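Local coordinates for tyrosinase (Aspergillus oryzae, PDB 6JU8), which probably uses a dinuclear copper centre and molecular oxygen to oxidise L-tyrosine and L-dopa to L-dopaquinone, a step in melanin biosynthesis, at residues F46-Q54 against K193-Q201. The protein carries 1 engineered substitution. Numbering follows the deposited sequence.
Sequences FVEALTVIQ and KPNPLYRFQ
Pro196 presses its ring against one flank of helix 41-55, meeting Val47, Leu50, Thr51 and Gln54. Its CD lies 3.7 Å from Val47 CG1, while its CG approaches both the carbonyl oxygen of Val47 and Thr51 OG1. That hydroxyl sits beside its own backbone N (chi1 -63°), from where it donates to Val47 O at 2.7 Å; Thr51 N reaches the same oxygen from the opposite face of the carbonyl plane. An Asx turn, Leu197 N to Asn195 OD1, shapes the chain carrying Pro196 and Leu197. Deeper in, Leu197 CD2 packs on Leu50 CD2 at 3.7 Å and also touches Phe46 CZ, and the Phe46 ring in turn meets Trp145. Gln54 crosses Pro196 at about a right angle, and its NE2 donates to Pro196 O at 2.9 Å, nearly in the amide plane and fairly straight (159° at the hydrogen). OE1 accepts a hydrogen bond from a water that also donates to Arg199 O, so both ends of the amide are held and its rotation is fixed. The aliphatic part of Gln54 runs antiparallel to Phe200, CG lying 3.8 Å from CD1.

The margin at Lys193 is looser and wetter. Its extended chain spans to a salt bridge from NZ to Glu48 OE2, whose 2.5 Å separation is doubtfully short, and a water links Thr51 OG1 to Pro194 O. At the far end, beside Phe200, another water joins Gln54 O and Gln201 O. Away from the copper ligands, this is helix-to-loop packing within the helix-rich dicopper fold of the tyrosinase family, joining helix 41-55 to the segment leaving the two-stranded antiparallel sheet of 178-182 and 190-194.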
loop_
_atom_site.group_PDB
_atom_site.type_symbol
_atom_site.label_atom_id
_atom_site.label_comp_id
_atom_site.label_asym_id
_atom_site.label_seq_id
_atom_site.Cartn_x
_atom_site.Cartn_y
_atom_site.Cartn_z
ATOM N N PHE A 46 21.396 -9.680 -3.229
ATOM C CA PHE A 46 20.985 -8.283 -3.295
ATOM C C PHE A 46 20.093 -7.971 -2.096
ATOM O O PHE A 46 20.287 -6.975 -1.394
ATOM C CB PHE A 46 20.307 -7.995 -4.629
ATOM C CG PHE A 46 19.973 -6.573 -4.985
ATOM C CD1 PHE A 46 20.381 -5.477 -4.244
ATOM C CD2 PHE A 46 19.182 -6.329 -6.126
ATOM C CE1 PHE A 46 20.048 -4.164 -4.598
ATOM C CE2 PHE A 46 18.878 -5.030 -6.497
ATOM C CZ PHE A 46 19.311 -3.944 -5.752
ATOM N N VAL A 47 19.124 -8.845 -1.819
ATOM C CA VAL A 47 18.240 -8.621 -0.664
ATOM C C VAL A 47 19.012 -8.599 0.648
ATOM O O VAL A 47 18.823 -7.718 1.496
ATOM C CB VAL A 47 17.150 -9.724 -0.617
ATOM C CG1 VAL A 47 16.394 -9.686 0.692
ATOM C CG2 VAL A 47 16.209 -9.572 -1.803
ATOM N N GLU A 48 19.911 -9.569 0.841
ATOM C CA GLU A 48 20.602 -9.670 2.120
ATOM C C GLU A 48 21.599 -8.526 2.275
ATOM O O GLU A 48 21.697 -7.960 3.366
ATOM C CB GLU A 48 21.305 -11.021 2.271
ATOM C CG GLU A 48 20.351 -12.210 2.308
ATOM C CD GLU A 48 19.627 -12.443 3.611
ATOM O OE1 GLU A 48 19.818 -11.699 4.586
ATOM O OE2 GLU A 48 18.832 -13.402 3.690
ATOM N N ALA A 49 22.295 -8.186 1.197
ATOM C CA ALA A 49 23.247 -7.068 1.286
ATOM C C ALA A 49 22.539 -5.745 1.550
ATOM O O ALA A 49 22.975 -4.926 2.372
ATOM C CB ALA A 49 24.074 -6.954 0.020
ATOM N N LEU A 50 21.454 -5.504 0.801
ATOM C CA LEU A 50 20.795 -4.208 0.978
ATOM C C LEU A 50 20.165 -4.106 2.359
ATOM O O LEU A 50 20.132 -3.042 2.974
ATOM C CB LEU A 50 19.765 -3.954 -0.117
ATOM C CG LEU A 50 19.128 -2.572 -0.117
ATOM C CD1 LEU A 50 20.155 -1.449 -0.200
ATOM C CD2 LEU A 50 18.163 -2.446 -1.302
ATOM N N THR A 51 19.683 -5.235 2.863
ATOM C CA THR A 51 19.155 -5.248 4.223
ATOM C C THR A 51 20.218 -4.846 5.241
ATOM O O THR A 51 19.974 -3.986 6.100
ATOM C CB THR A 51 18.569 -6.632 4.583
ATOM O OG1 THR A 51 17.465 -6.858 3.697
ATOM C CG2 THR A 51 18.080 -6.664 6.007
ATOM N N VAL A 52 21.403 -5.447 5.185
ATOM C CA VAL A 52 22.507 -5.066 6.048
ATOM C C VAL A 52 22.824 -3.588 5.914
ATOM O O VAL A 52 22.949 -2.881 6.917
ATOM C CB VAL A 52 23.759 -5.905 5.725
ATOM C CG1 VAL A 52 25.008 -5.314 6.357
ATOM C CG2 VAL A 52 23.569 -7.343 6.183
ATOM N N ILE A 53 22.918 -3.074 4.696
ATOM C CA ILE A 53 23.265 -1.675 4.462
ATOM C C ILE A 53 22.215 -0.753 5.078
ATOM O O ILE A 53 22.537 0.270 5.704
ATOM C CB ILE A 53 23.463 -1.409 2.959
ATOM C CG1 ILE A 53 24.731 -2.119 2.441
ATOM C CG2 ILE A 53 23.568 0.071 2.666
ATOM C CD1 ILE A 53 24.740 -2.367 0.941
ATOM N N GLN A 54 20.929 -1.113 4.936
ATOM C CA GLN A 54 19.850 -0.302 5.498
ATOM C C GLN A 54 19.858 -0.340 7.019
ATOM O O GLN A 54 19.405 0.632 7.637
ATOM C CB GLN A 54 18.499 -0.849 4.993
ATOM C CG GLN A 54 18.277 -0.410 3.536
ATOM C CD GLN A 54 16.999 -0.940 2.931
ATOM O OE1 GLN A 54 16.380 -1.845 3.512
ATOM N NE2 GLN A 54 16.615 -0.417 1.777
ATOM N N LYS A 193 11.328 -12.820 3.533
ATOM C CA LYS A 193 11.856 -11.734 4.344
ATOM C C LYS A 193 11.271 -10.417 3.873
ATOM O O LYS A 193 10.912 -10.273 2.707
ATOM C CB LYS A 193 13.390 -11.681 4.300
ATOM C CG LYS A 193 14.043 -12.931 4.889
ATOM C CD LYS A 193 15.544 -12.675 5.064
ATOM C CE LYS A 193 16.189 -13.865 5.764
ATOM N NZ LYS A 193 17.664 -13.681 5.842
ATOM N N PRO A 194 11.247 -9.405 4.733
ATOM C CA PRO A 194 10.869 -8.066 4.246
ATOM C C PRO A 194 11.776 -7.657 3.094
ATOM O O PRO A 194 12.997 -7.799 3.164
ATOM C CB PRO A 194 11.107 -7.177 5.471
ATOM C CG PRO A 194 11.090 -8.114 6.644
ATOM C CD PRO A 194 11.630 -9.437 6.161
ATOM N N ASN A 195 11.154 -7.097 2.058
ATOM C CA ASN A 195 11.879 -6.738 0.847
ATOM C C ASN A 195 12.499 -5.361 0.964
ATOM O O ASN A 195 11.759 -4.375 1.054
ATOM C CB ASN A 195 10.860 -6.772 -0.300
ATOM C CG ASN A 195 11.480 -6.380 -1.620
ATOM O OD1 ASN A 195 12.710 -6.180 -1.733
ATOM N ND2 ASN A 195 10.626 -6.204 -2.610
ATOM N N PRO A 196 13.824 -5.228 0.968
ATOM C CA PRO A 196 14.446 -3.906 1.165
ATOM C C PRO A 196 14.288 -2.974 -0.040
ATOM O O PRO A 196 14.638 -1.792 0.088
ATOM C CB PRO A 196 15.917 -4.244 1.433
ATOM C CG PRO A 196 16.109 -5.498 0.595
ATOM C CD PRO A 196 14.838 -6.288 0.789
ATOM N N LEU A 197 13.752 -3.488 -1.160
ATOM C CA LEU A 197 13.477 -2.616 -2.297
ATOM C C LEU A 197 12.085 -2.002 -2.235
ATOM O O LEU A 197 11.760 -1.095 -3.024
ATOM C CB LEU A 197 13.641 -3.378 -3.611
ATOM C CG LEU A 197 15.077 -3.798 -3.937
ATOM C CD1 LEU A 197 15.027 -4.787 -5.081
ATOM C CD2 LEU A 197 15.926 -2.576 -4.244
ATOM N N TYR A 198 11.237 -2.470 -1.327
ATOM C CA TYR A 198 9.849 -1.997 -1.288
ATOM C C TYR A 198 9.703 -0.602 -0.712
ATOM O O TYR A 198 8.838 0.161 -1.102
ATOM C CB TYR A 198 9.055 -2.996 -0.465
ATOM C CG TYR A 198 7.595 -2.827 -0.236
ATOM C CD1 TYR A 198 6.682 -2.964 -1.286
ATOM C CD2 TYR A 198 7.078 -2.570 1.029
ATOM C CE1 TYR A 198 5.322 -2.836 -1.096
ATOM C CE2 TYR A 198 5.710 -2.446 1.246
ATOM C CZ TYR A 198 4.847 -2.577 0.176
ATOM O OH TYR A 198 3.490 -2.456 0.393
ATOM N N ARG A 199 10.560 -0.291 0.262
ATOM C CA ARG A 199 10.491 0.952 0.998
ATOM C C ARG A 199 11.752 1.054 1.844
ATOM O O ARG A 199 12.471 0.045 1.961
ATOM C CB ARG A 199 9.260 1.089 1.902
ATOM C CG ARG A 199 9.126 0.047 2.991
ATOM C CD ARG A 199 9.772 0.409 4.321
ATOM N NE ARG A 199 9.344 -0.586 5.332
ATOM C CZ ARG A 199 8.198 -0.465 5.983
ATOM N NH1 ARG A 199 7.415 0.582 5.726
ATOM N NH2 ARG A 199 7.833 -1.376 6.869
ATOM N N PHE A 200 11.974 2.224 2.436
ATOM C CA PHE A 200 13.004 2.354 3.460
ATOM C C PHE A 200 12.379 3.059 4.661
ATOM O O PHE A 200 11.655 4.052 4.488
ATOM C CB PHE A 200 14.217 3.132 2.937
ATOM C CG PHE A 200 15.223 3.442 4.040
ATOM C CD1 PHE A 200 15.976 2.417 4.596
ATOM C CD2 PHE A 200 15.400 4.734 4.482
ATOM C CE1 PHE A 200 16.886 2.689 5.606
ATOM C CE2 PHE A 200 16.314 5.030 5.501
ATOM C CZ PHE A 200 17.065 3.993 6.037
ATOM N N GLN A 201 12.661 2.546 5.858
ATOM C CA GLN A 201 12.190 3.252 7.043
ATOM C C GLN A 201 13.288 3.289 8.100
ATOM O O GLN A 201 14.173 2.422 8.122
ATOM C CB GLN A 201 10.915 2.638 7.624
ATOM C CG GLN A 201 11.105 1.251 8.232
ATOM C CD GLN A 201 9.821 0.743 8.874
ATOM O OE1 GLN A 201 8.936 1.532 9.204
ATOM N NE2 GLN A 201 9.710 -0.561 9.021
HETATM O O HOH W 1 15.043 -7.820 4.837
HETATM O O HOH W 2 13.666 -1.568 3.747
HETATM O O HOH W 3 16.631 1.447 8.711
#